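Local coordinates for protein peptidoglycan-N-acetylglucosamine deacetylase BC_1960 (PDB 5O6Y) that removes acetyl groups from N-acetylglucosamine residues of cell-wall peptidoglycan, and also acts on soluble chitin substrates, using zinc as its cofactor, at residues T26-P31 with V169-S174; F53-N58 with G77-S82; I116-G121 with I138-V143. One frame throughout, in Å; residues are numbered along the deposited sequence.

In the fold
From the N terminus, strand 22-28 supplies the first half of contact 1, whose loop stays open for most of the chain. Within it, contact 2 closes first: strand 51-54 and the start of helix 56-61 meet the end of strand 75-78 after an excursion of only 18 residues. Contact 3 follows in series, joining the loop after strand 115-116 to strand 137-139 and its continuation. Strand 169-173 then returns beside strand 22-28 and closes contact 1 round both. Strands 22-28 and 51-54 are neighbours, so contacts 1 and 2 share a sheet, while Arg117 of contact 3 bonds to Thr26 and His79. All three contacts reach the bound hydroxamate.

Contact 1 (T26-P31 with V169-S174); sequences TFDDGP and VILQHS. With 5YA (4-naphthalen-1-yl-~{N}-oxidanyl-benzamide), chain H.
Thr26, Phe27 and Asp28 pair in parallel with Leu171, Gln172 and His173; the strand axes come within 4.4 Å and diverge by 36°, a marked twist. Backbone bonds run from Thr26 N to Ile170 O, Gln172 N to Thr26 O and Asp28 N to Gln172 O. Ser174 N to Asp28 O, at 2.7 Å, carries the pairing just past the end of strand 169-173. Thr26 OG1 also lies a suspiciously short 2.5 Å from Ile170 O, so the length of this second bond is doubtful; chi1 of 62° sets the hydroxyl between its own backbone N and carbonyl carbon, facing Ile170 O. That hydroxyl also bonds to Arg117.

On one face of the sheet, Phe27 and Gln172 run alongside each other in the same direction, with ring and amide planes 35° apart and Phe27 CE1 3.2 Å from Gln172 OE1. Water 1 donates to this OE1 and to Thr26 O. The face bearing Asp28, Leu171 and His173 meets the ligand. Asp28 OD2 lies 2.8 Å from hydroxamate O1, and Leu171 CD2 lies 3.5 Å from C13 of its phenyl ring. His173, tethered through ND1 to Asp147, brings CD2 to 3.4 Å from Asp29 OD2, which is itself bonded to Thr175. The sequences TFDDG and LQH match two signature motifs of polysaccharide deacetylases: they bring together the predicted proton acceptor Asp28, the predicted donor His173 and the zinc ligand Asp29.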
loop_
_atom_site.group_PDB
_atom_site.type_symbol
_atom_site.label_atom_id
_atom_site.label_comp_id
_atom_site.label_asym_id
_atom_site.label_seq_id
_atom_site.Cartn_x
_atom_site.Cartn_y
_atom_site.Cartn_z
ATOM N N THR A 26 -3.209 -0.721 3.871
ATOM C CA THR A 26 -2.277 -0.080 2.955
ATOM C C THR A 26 -2.829 1.274 2.531
ATOM O O THR A 26 -4.045 1.480 2.485
ATOM C CB THR A 26 -2.000 -0.945 1.711
ATOM O OG1 THR A 26 -3.212 -1.138 0.972
ATOM C CG2 THR A 26 -1.430 -2.301 2.115
ATOM N N PHE A 27 -1.920 2.195 2.219
ATOM C CA PHE A 27 -2.274 3.572 1.893
ATOM C C PHE A 27 -1.458 4.027 0.693
ATOM O O PHE A 27 -0.249 3.785 0.636
ATOM C CB PHE A 27 -2.041 4.500 3.093
ATOM C CG PHE A 27 -2.865 4.142 4.302
ATOM C CD1 PHE A 27 -4.130 4.675 4.479
ATOM C CD2 PHE A 27 -2.376 3.268 5.259
ATOM C CE1 PHE A 27 -4.889 4.345 5.588
ATOM C CE2 PHE A 27 -3.132 2.933 6.370
ATOM C CZ PHE A 27 -4.389 3.471 6.533
ATOM N N ASP A 28 -2.116 4.689 -0.257
ATOM C CA ASP A 28 -1.524 5.010 -1.546
ATOM C C ASP A 28 -1.499 6.513 -1.793
ATOM O O ASP A 28 -2.300 7.267 -1.231
ATOM C CB ASP A 28 -2.292 4.328 -2.683
ATOM C CG ASP A 28 -1.907 2.875 -2.852
ATOM O OD1 ASP A 28 -1.068 2.388 -2.071
ATOM O OD2 ASP A 28 -2.434 2.219 -3.769
ATOM N N ASP A 29 -0.557 6.925 -2.644
ATOM C CA ASP A 29 -0.399 8.231 -3.281
ATOM C C ASP A 29 0.342 9.237 -2.411
ATOM O O ASP A 29 0.646 10.326 -2.890
ATOM C CB ASP A 29 -1.732 8.851 -3.740
ATOM C CG ASP A 29 -2.449 7.995 -4.755
ATOM O OD1 ASP A 29 -1.785 7.197 -5.443
ATOM O OD2 ASP A 29 -3.683 8.111 -4.863
ATOM N N GLY A 30 0.634 8.918 -1.151
ATOM C CA GLY A 30 1.346 9.823 -0.296
ATOM C C GLY A 30 2.817 9.897 -0.640
ATOM O O GLY A 30 3.293 9.274 -1.597
ATOM N N PRO A 31 3.565 10.672 0.150
ATOM C CA PRO A 31 3.089 11.464 1.288
ATOM C C PRO A 31 2.380 12.755 0.885
ATOM O O PRO A 31 2.513 13.218 -0.247
ATOM C CB PRO A 31 4.378 11.776 2.039
ATOM C CG PRO A 31 5.412 11.832 0.964
ATOM C CD PRO A 31 5.029 10.742 0.019
ATOM N N VAL A 169 -6.107 -7.647 2.221
ATOM C CA VAL A 169 -5.257 -6.479 2.020
ATOM C C VAL A 169 -6.169 -5.330 1.612
ATOM O O VAL A 169 -6.773 -5.360 0.533
ATOM C CB VAL A 169 -4.171 -6.733 0.966
ATOM C CG1 VAL A 169 -3.342 -5.475 0.749
ATOM C CG2 VAL A 169 -3.285 -7.898 1.385
ATOM N N ILE A 170 -6.275 -4.317 2.468
ATOM C CA ILE A 170 -7.248 -3.240 2.305
ATOM C C ILE A 170 -6.561 -2.043 1.666
ATOM O O ILE A 170 -5.410 -1.730 1.987
ATOM C CB ILE A 170 -7.876 -2.863 3.660
ATOM C CG1 ILE A 170 -8.307 -4.127 4.409
ATOM C CG2 ILE A 170 -9.057 -1.934 3.458
ATOM C CD1 ILE A 170 -8.710 -3.893 5.847
ATOM N N LEU A 171 -7.265 -1.369 0.762
ATOM C CA LEU A 171 -6.703 -0.256 0.009
ATOM C C LEU A 171 -7.352 1.046 0.462
ATOM O O LEU A 171 -8.577 1.183 0.420
ATOM C CB LEU A 171 -6.894 -0.469 -1.492
ATOM C CG LEU A 171 -6.678 0.722 -2.430
ATOM C CD1 LEU A 171 -5.330 1.388 -2.211
ATOM C CD2 LEU A 171 -6.818 0.263 -3.862
ATOM N N GLN A 172 -6.528 1.991 0.903
ATOM C CA GLN A 172 -6.971 3.352 1.166
ATOM C C GLN A 172 -5.981 4.322 0.532
ATOM O O GLN A 172 -4.916 3.930 0.046
ATOM C CB GLN A 172 -7.124 3.618 2.668
ATOM C CG GLN A 172 -8.428 3.090 3.248
ATOM C CD GLN A 172 -8.519 3.278 4.752
ATOM O OE1 GLN A 172 -7.664 2.803 5.499
ATOM N NE2 GLN A 172 -9.560 3.971 5.203
ATOM N N HIS A 173 -6.337 5.604 0.533
ATOM C CA HIS A 173 -5.531 6.613 -0.139
ATOM C C HIS A 173 -5.186 7.753 0.804
ATOM O O HIS A 173 -5.985 8.132 1.665
ATOM C CB HIS A 173 -6.251 7.172 -1.374
ATOM C CG HIS A 173 -6.465 6.161 -2.458
ATOM N ND1 HIS A 173 -7.629 5.432 -2.577
ATOM C CD2 HIS A 173 -5.662 5.755 -3.471
ATOM C CE1 HIS A 173 -7.535 4.623 -3.618
ATOM N NE2 HIS A 173 -6.351 4.799 -4.176
ATOM N N SER A 174 -3.978 8.289 0.635
ATOM C CA SER A 174 -3.584 9.546 1.255
ATOM C C SER A 174 -3.144 10.507 0.158
ATOM O O SER A 174 -2.035 11.050 0.197
ATOM C CB SER A 174 -2.472 9.327 2.283
ATOM O OG SER A 174 -1.394 8.598 1.723
HETATM C C1 5YA H . -11.832 1.374 -7.987
HETATM C C2 5YA H . -10.579 1.922 -7.695
HETATM C C3 5YA H . -9.424 1.454 -8.320
HETATM C C4 5YA H . -9.519 0.384 -9.263
HETATM C C5 5YA H . -10.799 -0.175 -9.560
HETATM C C6 5YA H . -11.959 0.336 -8.907
HETATM C C7 5YA H . -8.367 -0.135 -9.924
HETATM C C8 5YA H . -8.503 -1.174 -10.841
HETATM O O1 5YA H . -3.474 2.900 -6.251
HETATM C C9 5YA H . -9.757 -1.720 -11.130
HETATM C C10 5YA H . -10.902 -1.237 -10.505
HETATM C C11 5YA H . -8.106 2.061 -7.970
HETATM C C12 5YA H . -7.242 1.344 -7.166
HETATM C C13 5YA H . -6.014 1.867 -6.814
HETATM N N1 5YA H . -3.963 4.911 -7.056
HETATM C C14 5YA H . -5.641 3.121 -7.250
HETATM C C15 5YA H . -6.504 3.856 -8.052
HETATM C C16 5YA H . -7.739 3.326 -8.410
HETATM C C17 5YA H . -4.270 3.647 -6.820
HETATM O O2 5YA H . -2.706 5.398 -6.656
HETATM O O HOH W 1 -5.867 0.799 4.432
HETATM O O HOH W 2 0.593 6.576 0.999
#

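Contact 2 (F53-N58 with G77-S82); sequences FLLGEN and GNHTYS. With 5YA (4-naphthalen-1-yl-~{N}-oxidanyl-benzamide), chain H.
Phe53 brings ring atom CD2 to 3.6 Å from Gly77 CA, so that the ring packs directly on the glycine backbone. The next residue, Leu54, binds with both backbone groups: its N donates to Gly77 O at 2.9 Å, and its O accepts from His79 N, which stands 49° out of the carbonyl plane. This marks the end of regular parallel pairing.

Leu55, at the N-cap position of helix 56-61, turns CD2 to within 3.2 Å of His79 O. The histidine opens the HTYSH sequence, which fits the H(S/T)xxH zinc motif of this deacetylase family, and is a zinc ligand by experiment. With CG anti to the backbone N (chi1 -158°), its ring is carried past Phe53 CB to the ligand and gripped at both nitrogens: ND1 bonds to Arg117 O, fixing the ring's rotation, while in this complex NE2 donates directly to hydroxamate O2 at the ring edge, 2.7 Å away and with a nearly straight bond.

At Gly56 the helix begins, and its N donates to Thr80 O at 2.8 Å; the Thr80 loop is in turn shaped by an Asx turn, in which Asn78 OD1 accepts from Thr80 N within the carbonyl plane. Glu57 N reaches Tyr81 O at 3.0 Å. Glu57 CB sits over the Tyr81 ring, 4.0 Å from its centroid and 15° off the normal, a CH-pi contact. Tyr81 OH bonds to Glu60, and Lys100 makes a cation-pi interaction with the ring.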
loop_
_atom_site.group_PDB
_atom_site.type_symbol
_atom_site.label_atom_id
_atom_site.label_comp_id
_atom_site.label_asym_id
_atom_site.label_seq_id
_atom_site.Cartn_x
_atom_site.Cartn_y
_atom_site.Cartn_z
ATOM N N PHE A 53 2.394 2.901 0.239
ATOM C CA PHE A 53 2.944 2.914 -1.112
ATOM C C PHE A 53 3.061 4.364 -1.560
ATOM O O PHE A 53 2.055 5.007 -1.884
ATOM C CB PHE A 53 2.073 2.102 -2.066
ATOM C CG PHE A 53 2.226 0.619 -1.908
ATOM C CD1 PHE A 53 1.274 -0.123 -1.228
ATOM C CD2 PHE A 53 3.330 -0.033 -2.432
ATOM C CE1 PHE A 53 1.416 -1.489 -1.080
ATOM C CE2 PHE A 53 3.479 -1.399 -2.287
ATOM C CZ PHE A 53 2.519 -2.130 -1.609
ATOM N N LEU A 54 4.285 4.879 -1.581
ATOM C CA LEU A 54 4.539 6.300 -1.763
ATOM C C LEU A 54 4.915 6.601 -3.208
ATOM O O LEU A 54 5.732 5.892 -3.805
ATOM C CB LEU A 54 5.654 6.771 -0.827
ATOM C CG LEU A 54 5.433 6.546 0.668
ATOM C CD1 LEU A 54 6.633 7.039 1.457
ATOM C CD2 LEU A 54 4.162 7.233 1.135
ATOM N N LEU A 55 4.321 7.657 -3.758
ATOM C CA LEU A 55 4.741 8.162 -5.058
ATOM C C LEU A 55 6.102 8.840 -4.949
ATOM O O LEU A 55 6.384 9.551 -3.980
ATOM C CB LEU A 55 3.708 9.146 -5.606
ATOM C CG LEU A 55 2.437 8.546 -6.209
ATOM C CD1 LEU A 55 1.364 9.606 -6.362
ATOM C CD2 LEU A 55 2.754 7.916 -7.551
ATOM N N GLY A 56 6.948 8.615 -5.954
ATOM C CA GLY A 56 8.274 9.215 -5.937
ATOM C C GLY A 56 8.239 10.728 -6.038
ATOM O O GLY A 56 9.021 11.420 -5.381
ATOM N N GLU A 57 7.330 11.264 -6.858
ATOM C CA GLU A 57 7.262 12.710 -7.038
ATOM C C GLU A 57 6.796 13.413 -5.768
ATOM O O GLU A 57 7.177 14.566 -5.527
ATOM C CB GLU A 57 6.338 13.053 -8.210
ATOM C CG GLU A 57 4.861 13.103 -7.851
ATOM C CD GLU A 57 3.970 13.337 -9.053
ATOM O OE1 GLU A 57 4.459 13.191 -10.192
ATOM O OE2 GLU A 57 2.780 13.667 -8.857
ATOM N N ASN A 58 5.986 12.742 -4.946
ATOM C CA ASN A 58 5.502 13.330 -3.702
ATOM C C ASN A 58 6.486 13.171 -2.555
ATOM O O ASN A 58 6.502 14.008 -1.645
ATOM C CB ASN A 58 4.159 12.712 -3.318
ATOM C CG ASN A 58 3.022 13.214 -4.184
ATOM O OD1 ASN A 58 3.231 14.024 -5.086
ATOM N ND2 ASN A 58 1.810 12.732 -3.922
ATOM N N GLY A 77 6.343 1.372 0.661
ATOM C CA GLY A 77 6.315 0.668 -0.607
ATOM C C GLY A 77 6.459 1.581 -1.809
ATOM O O GLY A 77 6.223 2.789 -1.713
ATOM N N ASN A 78 6.831 1.006 -2.950
ATOM C CA ASN A 78 7.099 1.764 -4.168
ATOM C C ASN A 78 5.826 1.852 -5.004
ATOM O O ASN A 78 5.286 0.827 -5.431
ATOM C CB ASN A 78 8.225 1.095 -4.957
ATOM C CG ASN A 78 8.773 1.974 -6.065
ATOM O OD1 ASN A 78 8.055 2.780 -6.659
ATOM N ND2 ASN A 78 10.059 1.814 -6.353
ATOM N N HIS A 79 5.357 3.077 -5.249
ATOM C CA HIS A 79 4.128 3.315 -5.998
ATOM C C HIS A 79 4.404 4.078 -7.293
ATOM O O HIS A 79 3.559 4.847 -7.757
ATOM C CB HIS A 79 3.113 4.066 -5.134
ATOM C CG HIS A 79 1.693 3.909 -5.586
ATOM N ND1 HIS A 79 1.235 2.781 -6.231
ATOM C CD2 HIS A 79 0.629 4.741 -5.483
ATOM C CE1 HIS A 79 -0.049 2.923 -6.506
ATOM N NE2 HIS A 79 -0.442 4.104 -6.063
ATOM N N THR A 80 5.583 3.853 -7.884
ATOM C CA THR A 80 6.109 4.572 -9.047
ATOM C C THR A 80 6.324 6.052 -8.747
ATOM O O THR A 80 6.014 6.527 -7.649
ATOM C CB THR A 80 5.205 4.424 -10.280
ATOM O OG1 THR A 80 4.041 5.247 -10.133
ATOM C CG2 THR A 80 4.790 2.972 -10.485
ATOM N N TYR A 81 6.858 6.786 -9.725
ATOM C CA TYR A 81 7.240 8.183 -9.538
ATOM C C TYR A 81 6.083 9.141 -9.816
ATOM O O TYR A 81 5.693 9.920 -8.940
ATOM C CB TYR A 81 8.441 8.520 -10.431
ATOM C CG TYR A 81 8.907 9.955 -10.314
ATOM C CD1 TYR A 81 9.796 10.337 -9.318
ATOM C CD2 TYR A 81 8.459 10.928 -11.201
ATOM C CE1 TYR A 81 10.222 11.647 -9.205
ATOM C CE2 TYR A 81 8.880 12.240 -11.096
ATOM C CZ TYR A 81 9.761 12.596 -10.097
ATOM O OH TYR A 81 10.183 13.901 -9.989
ATOM N N SER A 82 5.530 9.099 -11.031
ATOM C CA SER A 82 4.532 10.075 -11.460
ATOM C C SER A 82 3.170 9.444 -11.733
ATOM O O SER A 82 2.334 10.054 -12.409
ATOM C CB SER A 82 5.023 10.831 -12.696
ATOM O OG SER A 82 5.283 9.946 -13.772
HETATM C C1 5YA H . -11.832 1.374 -7.987
HETATM C C2 5YA H . -10.579 1.922 -7.695
HETATM C C3 5YA H . -9.424 1.454 -8.320
HETATM C C4 5YA H . -9.519 0.384 -9.263
HETATM C C5 5YA H . -10.799 -0.175 -9.560
HETATM C C6 5YA H . -11.959 0.336 -8.907
HETATM C C7 5YA H . -8.367 -0.135 -9.924
HETATM C C8 5YA H . -8.503 -1.174 -10.841
HETATM O O1 5YA H . -3.474 2.900 -6.251
HETATM C C9 5YA H . -9.757 -1.720 -11.130
HETATM C C10 5YA H . -10.902 -1.237 -10.505
HETATM C C11 5YA H . -8.106 2.061 -7.970
HETATM C C12 5YA H . -7.242 1.344 -7.166
HETATM C C13 5YA H . -6.014 1.867 -6.814
HETATM N N1 5YA H . -3.963 4.911 -7.056
HETATM C C14 5YA H . -5.641 3.121 -7.250
HETATM C C15 5YA H . -6.504 3.856 -8.052
HETATM C C16 5YA H . -7.739 3.326 -8.410
HETATM C C17 5YA H . -4.270 3.647 -6.820
HETATM O O2 5YA H . -2.706 5.398 -6.656
#

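Contact 3 (I116-G121 with I138-V143); sequences IRPPYG and IVQWSV. With NA (sodium ion), chain N; 5YA (4-naphthalen-1-yl-~{N}-oxidanyl-benzamide), chain H; PE3 (3,6,9,12,15,18,21,24,27,30,33,36,39-tridecaoxahentetracontane-1,41-diol), chain I.
Arg117 and Trp141 run nearly perpendicular to each other, with guanidinium and indole planes 70° apart: Trp141 CE3 stands over one face of the guanidinium, 4.0 Å from Arg117 NE, near the rim of the group. The same NE donates to Val139 O, which lies in the guanidinium plane, at 3.1 Å and an almost linear 176°. A bend at chi3 (-74°) in an otherwise extended chain swings the head alongside the 139-140 backbone, where NH2 makes a weak bond to Gln140 O. NH1 turns to Thr26 and, more weakly, to Asp28, so this buried head is held from several directions.

Indole CZ2 comes to 3.3 Å from C12 of the bound hydroxamate, while a polyethylene glycol fragment lies over one indole face. The sequence RPPYG is a signature of the polysaccharide deacetylase family; here its Tyr120, like Trp141, lines the ligand pocket.

Gln140 folds back at chi2, bringing NE2 to 3.2 Å from Gly121 O, from above the carbonyl plane; the stronger partner of NE2 is Tyr12 OH. Pro118 CG lies 3.7 Å from Gln140 NE2. Where Ile116 and Ile138 form a parallel bridge, Val139 N bonds to Ile116 O, and Ile138 packs CG1 at 3.9 Å from Ile116 CB and CG2 on Pro118 CD. Beyond Trp141, Ser142 OG binds a sodium ion at 2.8 Å, shared with Ser168.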
loop_
_atom_site.group_PDB
_atom_site.type_symbol
_atom_site.label_atom_id
_atom_site.label_comp_id
_atom_site.label_asym_id
_atom_site.label_seq_id
_atom_site.Cartn_x
_atom_site.Cartn_y
_atom_site.Cartn_z
ATOM N N ILE A 116 6.147 -3.372 -4.424
ATOM C CA ILE A 116 5.666 -2.480 -5.471
ATOM C C ILE A 116 4.157 -2.645 -5.571
ATOM O O ILE A 116 3.640 -3.760 -5.454
ATOM C CB ILE A 116 6.337 -2.783 -6.829
ATOM C CG1 ILE A 116 7.830 -2.463 -6.787
ATOM C CG2 ILE A 116 5.666 -2.014 -7.962
ATOM C CD1 ILE A 116 8.522 -2.668 -8.116
ATOM N N ARG A 117 3.448 -1.537 -5.768
ATOM C CA ARG A 117 2.032 -1.579 -6.122
ATOM C C ARG A 117 1.847 -0.755 -7.387
ATOM O O ARG A 117 2.162 0.453 -7.388
ATOM C CB ARG A 117 1.134 -1.060 -4.999
ATOM C CG ARG A 117 -0.337 -1.026 -5.393
ATOM C CD ARG A 117 -1.240 -0.740 -4.209
ATOM N NE ARG A 117 -1.371 -1.891 -3.321
ATOM C CZ ARG A 117 -1.968 -1.846 -2.134
ATOM N NH1 ARG A 117 -2.480 -0.704 -1.694
ATOM N NH2 ARG A 117 -2.048 -2.938 -1.385
ATOM N N PRO A 118 1.359 -1.342 -8.474
ATOM C CA PRO A 118 1.162 -0.576 -9.703
ATOM C C PRO A 118 -0.081 0.286 -9.606
ATOM O O PRO A 118 -1.129 -0.170 -9.122
ATOM C CB PRO A 118 1.011 -1.665 -10.774
ATOM C CG PRO A 118 0.425 -2.821 -10.031
ATOM C CD PRO A 118 0.994 -2.761 -8.634
ATOM N N PRO A 119 -0.001 1.545 -10.033
ATOM C CA PRO A 119 -1.191 2.405 -10.024
ATOM C C PRO A 119 -2.293 1.832 -10.901
ATOM O O PRO A 119 -2.033 1.251 -11.957
ATOM C CB PRO A 119 -0.670 3.742 -10.565
ATOM C CG PRO A 119 0.633 3.421 -11.230
ATOM C CD PRO A 119 1.202 2.263 -10.482
ATOM N N TYR A 120 -3.533 1.994 -10.442
ATOM C CA TYR A 120 -4.734 1.433 -11.055
ATOM C C TYR A 120 -4.699 -0.089 -11.141
ATOM O O TYR A 120 -5.573 -0.688 -11.779
ATOM C CB TYR A 120 -4.989 2.015 -12.454
ATOM C CG TYR A 120 -4.629 3.476 -12.609
ATOM C CD1 TYR A 120 -5.444 4.474 -12.091
ATOM C CD2 TYR A 120 -3.481 3.857 -13.294
ATOM C CE1 TYR A 120 -5.118 5.810 -12.239
ATOM C CE2 TYR A 120 -3.147 5.189 -13.448
ATOM C CZ TYR A 120 -3.969 6.162 -12.919
ATOM O OH TYR A 120 -3.639 7.489 -13.070
ATOM N N GLY A 121 -3.716 -0.734 -10.516
ATOM C CA GLY A 121 -3.567 -2.172 -10.618
ATOM C C GLY A 121 -3.137 -2.677 -11.974
ATOM O O GLY A 121 -3.161 -3.890 -12.203
ATOM N N ILE A 138 5.143 -7.633 -5.913
ATOM C CA ILE A 138 3.978 -6.807 -6.208
ATOM C C ILE A 138 2.782 -7.323 -5.426
ATOM O O ILE A 138 2.471 -8.512 -5.462
ATOM C CB ILE A 138 3.661 -6.762 -7.720
ATOM C CG1 ILE A 138 4.676 -5.895 -8.469
ATOM C CG2 ILE A 138 2.262 -6.214 -7.954
ATOM C CD1 ILE A 138 5.952 -6.608 -8.829
ATOM N N VAL A 139 2.115 -6.422 -4.710
ATOM C CA VAL A 139 0.936 -6.758 -3.925
ATOM C C VAL A 139 -0.183 -5.812 -4.327
ATOM O O VAL A 139 -0.038 -4.589 -4.210
ATOM C CB VAL A 139 1.202 -6.671 -2.414
ATOM C CG1 VAL A 139 -0.104 -6.785 -1.642
ATOM C CG2 VAL A 139 2.173 -7.759 -1.987
ATOM N N GLN A 140 -1.292 -6.373 -4.804
ATOM C CA GLN A 140 -2.472 -5.578 -5.118
ATOM C C GLN A 140 -3.327 -5.405 -3.869
ATOM O O GLN A 140 -2.836 -4.931 -2.839
ATOM C CB GLN A 140 -3.279 -6.231 -6.242
ATOM C CG GLN A 140 -2.481 -6.525 -7.506
ATOM C CD GLN A 140 -2.308 -5.310 -8.401
ATOM O OE1 GLN A 140 -2.390 -4.168 -7.948
ATOM N NE2 GLN A 140 -2.072 -5.554 -9.685
ATOM N N TRP A 141 -4.599 -5.793 -3.943
ATOM C CA TRP A 141 -5.508 -5.664 -2.812
ATOM C C TRP A 141 -6.722 -6.549 -3.055
ATOM O O TRP A 141 -7.008 -6.942 -4.188
ATOM C CB TRP A 141 -5.941 -4.209 -2.600
ATOM C CG TRP A 141 -6.677 -3.638 -3.772
ATOM C CD1 TRP A 141 -8.028 -3.638 -3.974
ATOM C CD2 TRP A 141 -6.102 -2.993 -4.914
ATOM N NE1 TRP A 141 -8.328 -3.029 -5.168
ATOM C CE2 TRP A 141 -7.163 -2.624 -5.765
ATOM C CE3 TRP A 141 -4.793 -2.689 -5.300
ATOM C CZ2 TRP A 141 -6.955 -1.971 -6.976
ATOM C CZ3 TRP A 141 -4.588 -2.037 -6.503
ATOM C CH2 TRP A 141 -5.664 -1.685 -7.326
ATOM N N SER A 142 -7.438 -6.853 -1.969
ATOM C CA SER A 142 -8.657 -7.644 -2.045
ATOM C C SER A 142 -9.870 -6.965 -1.427
ATOM O O SER A 142 -10.986 -7.473 -1.588
ATOM C CB SER A 142 -8.456 -9.016 -1.376
ATOM O OG SER A 142 -8.183 -8.887 0.008
ATOM N N VAL A 143 -9.693 -5.849 -0.722
ATOM C CA VAL A 143 -10.796 -5.065 -0.178
ATOM C C VAL A 143 -10.579 -3.617 -0.591
ATOM O O VAL A 143 -9.574 -3.004 -0.211
ATOM C CB VAL A 143 -10.900 -5.179 1.353
ATOM C CG1 VAL A 143 -12.076 -4.358 1.865
ATOM C CG2 VAL A 143 -11.042 -6.631 1.773
HETATM NA NA NA N . -9.869 -10.656 1.329
HETATM C C1 5YA H . -11.832 1.374 -7.987
HETATM C C2 5YA H . -10.579 1.922 -7.695
HETATM C C3 5YA H . -9.424 1.454 -8.320
HETATM C C4 5YA H . -9.519 0.384 -9.263
HETATM C C5 5YA H . -10.799 -0.175 -9.560
HETATM C C6 5YA H . -11.959 0.336 -8.907
HETATM C C7 5YA H . -8.367 -0.135 -9.924
HETATM C C8 5YA H . -8.503 -1.174 -10.841
HETATM O O1 5YA H . -3.474 2.900 -6.251
HETATM C C9 5YA H . -9.757 -1.720 -11.130
HETATM C C10 5YA H . -10.902 -1.237 -10.505
HETATM C C11 5YA H . -8.106 2.061 -7.970
HETATM C C12 5YA H . -7.242 1.344 -7.166
HETATM C C13 5YA H . -6.014 1.867 -6.814
HETATM N N1 5YA H . -3.963 4.911 -7.056
HETATM C C14 5YA H . -5.641 3.121 -7.250
HETATM C C15 5YA H . -6.504 3.856 -8.052
HETATM C C16 5YA H . -7.739 3.326 -8.410
HETATM C C17 5YA H . -4.270 3.647 -6.820
HETATM O O2 5YA H . -2.706 5.398 -6.656
HETATM O O25 PE3 I . -9.021 -5.523 -7.779
HETATM C C24 PE3 I . -7.825 -5.901 -7.155
HETATM C C23 PE3 I . -6.720 -5.928 -8.208
HETATM O O22 PE3 I . -7.087 -5.078 -9.256
HETATM O O HOH W 3 -12.235 -10.257 -0.353
#